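Putative mannose-1-phosphate guanylyl transferase (Thermus thermophilus, PDB 2CU2) probably transfers a guanylyl group from GTP to mannose 1-phosphate, yielding GDP-mannose. Local coordinates at residues Y148-L153 against E168-A173. Numbering follows the deposited sequence.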
loop_
_atom_site.group_PDB
_atom_site.type_symbol
_atom_site.label_atom_id
_atom_site.label_comp_id
_atom_site.label_asym_id
_atom_site.label_seq_id
_atom_site.Cartn_x
_atom_site.Cartn_y
_atom_site.Cartn_z
ATOM N N TYR A 148 -2.387 -16.147 -24.371
ATOM C CA TYR A 148 -1.375 -16.249 -25.414
ATOM C C TYR A 148 -1.928 -16.886 -26.675
ATOM O O TYR A 148 -2.986 -17.526 -26.669
ATOM C CB TYR A 148 -0.198 -17.109 -24.956
ATOM C CG TYR A 148 0.610 -16.564 -23.808
ATOM C CD1 TYR A 148 0.429 -15.261 -23.352
ATOM C CD2 TYR A 148 1.597 -17.347 -23.204
ATOM C CE1 TYR A 148 1.213 -14.744 -22.318
ATOM C CE2 TYR A 148 2.386 -16.841 -22.173
ATOM C CZ TYR A 148 2.188 -15.541 -21.738
ATOM O OH TYR A 148 2.966 -15.036 -20.728
ATOM N N GLY A 149 -1.196 -16.690 -27.761
ATOM C CA GLY A 149 -1.550 -17.316 -29.013
ATOM C C GLY A 149 -0.671 -18.554 -29.043
ATOM O O GLY A 149 0.389 -18.576 -28.409
ATOM N N TYR A 150 -1.103 -19.586 -29.753
ATOM C CA TYR A 150 -0.336 -20.820 -29.861
ATOM C C TYR A 150 -0.043 -21.111 -31.326
ATOM O O TYR A 150 -0.669 -20.532 -32.214
ATOM C CB TYR A 150 -1.112 -21.996 -29.255
ATOM C CG TYR A 150 -1.258 -21.939 -27.746
ATOM C CD1 TYR A 150 -1.986 -20.919 -27.131
ATOM C CD2 TYR A 150 -0.670 -22.913 -26.933
ATOM C CE1 TYR A 150 -2.125 -20.868 -25.748
ATOM C CE2 TYR A 150 -0.806 -22.873 -25.547
ATOM C CZ TYR A 150 -1.530 -21.845 -24.967
ATOM O OH TYR A 150 -1.638 -21.772 -23.608
ATOM N N ILE A 151 0.909 -22.010 -31.569
ATOM C CA ILE A 151 1.280 -22.399 -32.923
ATOM C C ILE A 151 1.309 -23.922 -33.062
ATOM O O ILE A 151 1.830 -24.616 -32.192
ATOM C CB ILE A 151 2.676 -21.881 -33.301
ATOM C CG1 ILE A 151 2.754 -20.361 -33.120
ATOM C CG2 ILE A 151 2.984 -22.258 -34.744
ATOM C CD1 ILE A 151 4.151 -19.792 -33.353
ATOM N N ARG A 152 0.749 -24.431 -34.158
ATOM C CA ARG A 152 0.737 -25.869 -34.424
ATOM C C ARG A 152 2.054 -26.209 -35.091
ATOM O O ARG A 152 2.448 -25.546 -36.048
ATOM C CB ARG A 152 -0.377 -26.264 -35.400
ATOM C CG ARG A 152 -1.785 -25.888 -35.012
ATOM C CD ARG A 152 -2.769 -26.670 -35.889
ATOM N NE ARG A 152 -4.149 -26.223 -35.738
ATOM C CZ ARG A 152 -4.652 -25.139 -36.325
ATOM N NH1 ARG A 152 -3.887 -24.388 -37.110
ATOM N NH2 ARG A 152 -5.919 -24.805 -36.122
ATOM N N LEU A 153 2.726 -27.246 -34.612
ATOM C CA LEU A 153 3.995 -27.634 -35.205
ATOM C C LEU A 153 3.889 -28.867 -36.090
ATOM O O LEU A 153 3.230 -29.842 -35.740
ATOM C CB LEU A 153 5.027 -27.907 -34.119
ATOM C CG LEU A 153 5.423 -26.776 -33.175
ATOM C CD1 LEU A 153 6.531 -27.289 -32.260
ATOM C CD2 LEU A 153 5.894 -25.555 -33.965
ATOM N N GLU A 168 -5.575 -18.252 -32.019
ATOM C CA GLU A 168 -5.660 -17.172 -31.044
ATOM C C GLU A 168 -5.950 -17.713 -29.641
ATOM O O GLU A 168 -6.224 -18.889 -29.435
ATOM C CB GLU A 168 -6.752 -16.198 -31.494
ATOM C CG GLU A 168 -6.166 -14.897 -32.046
ATOM C CD GLU A 168 -7.090 -14.324 -33.095
ATOM O OE1 GLU A 168 -6.707 -13.365 -33.748
ATOM O OE2 GLU A 168 -8.195 -14.840 -33.246
ATOM N N LYS A 169 -5.832 -16.810 -28.651
ATOM C CA LYS A 169 -5.999 -17.224 -27.264
ATOM C C LYS A 169 -7.262 -18.065 -27.070
ATOM O O LYS A 169 -8.366 -17.682 -27.437
ATOM C CB LYS A 169 -6.059 -15.962 -26.408
ATOM C CG LYS A 169 -6.109 -14.693 -27.262
ATOM C CD LYS A 169 -5.892 -13.429 -26.432
ATOM C CE LYS A 169 -7.156 -12.569 -26.334
ATOM N NZ LYS A 169 -7.398 -12.208 -24.938
ATOM N N PRO A 170 -7.061 -19.273 -26.511
ATOM C CA PRO A 170 -8.134 -20.224 -26.297
ATOM C C PRO A 170 -8.733 -20.103 -24.895
ATOM O O PRO A 170 -8.368 -19.251 -24.093
ATOM C CB PRO A 170 -7.503 -21.602 -26.444
ATOM C CG PRO A 170 -6.138 -21.416 -25.776
ATOM C CD PRO A 170 -5.809 -19.875 -26.083
ATOM N N SER A 171 -9.719 -20.975 -24.631
ATOM C CA SER A 171 -10.267 -21.055 -23.285
ATOM C C SER A 171 -9.371 -21.908 -22.390
ATOM O O SER A 171 -8.392 -22.494 -22.829
ATOM C CB SER A 171 -11.655 -21.692 -23.377
ATOM O OG SER A 171 -11.514 -23.097 -23.589
ATOM N N TYR A 172 -9.637 -21.959 -21.064
ATOM C CA TYR A 172 -8.733 -22.736 -20.208
ATOM C C TYR A 172 -8.615 -24.194 -20.693
ATOM O O TYR A 172 -7.535 -24.742 -20.865
ATOM C CB TYR A 172 -9.195 -22.672 -18.739
ATOM C CG TYR A 172 -8.205 -23.350 -17.836
ATOM C CD1 TYR A 172 -7.172 -22.619 -17.245
ATOM C CD2 TYR A 172 -8.362 -24.696 -17.499
ATOM C CE1 TYR A 172 -6.305 -23.227 -16.341
ATOM C CE2 TYR A 172 -7.491 -25.309 -16.605
ATOM C CZ TYR A 172 -6.456 -24.585 -16.039
ATOM O OH TYR A 172 -5.577 -25.189 -15.155
ATOM N N ALA A 173 -9.792 -24.825 -20.893
ATOM C CA ALA A 173 -9.791 -26.230 -21.305
ATOM C C ALA A 173 -9.162 -26.432 -22.689
ATOM O O ALA A 173 -8.521 -27.436 -22.974
ATOM C CB ALA A 173 -11.237 -26.736 -21.312
#
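Tyr150 and Pro170 meet where a beta-hairpin of the nucleotidyltransferase domain, strands 150-157 and 160-167, opens at its base, and they illustrate how two chains parting at the end of a hairpin can stay in touch through carbon contacts after their mutual hydrogen bonds have ended. The antiparallel pairing still includes Tyr150, whose backbone bonds to Val167; beyond it the chains run on past each other, with Gly149 CA 4.6 Å from Glu168 CA, and no hydrogen bond joins 148-153 to 168-173.

The tyrosine can be followed outward from CB. A chi1 of -69° sets CG anti to the carbonyl carbon, beside the backbone N, and one side of the ring comes alongside the proline. Tyr150 CD1 lies 4.1 Å from Pro170 CD, and Tyr150 CE1 makes the ring's closest approach, 3.8 Å to that CD. Tyr150 CE1 also has Pro170 CG at 4.1 Å, so one flank of the phenol rests obliquely against the CG-CD side of the pyrrolidine, the two side chains crossing at about a right angle. At the tip, OH is hydrogen-bonded to Glu145 O and Trp185 NE1, which fixes the buried hydroxyl, while the indole of Trp185 meets the phenol edge-to-face. Ala175 and Tyr178 of helix 172-180 pack against both Tyr150 and Pro170, so the pair joins the hairpin base to the helix that follows, whose N-cap is Ser171.

Beside this apolar patch the backbone of Tyr148 supplies the polar element. Its carbonyl faces the 168-173 segment, where Pro170 CD lies 3.7 Å from Tyr148 O. Tyr148 O also receives a CA-H...O contact from Lys169 CA at 3.1 Å, bent to 136° at the hydrogen.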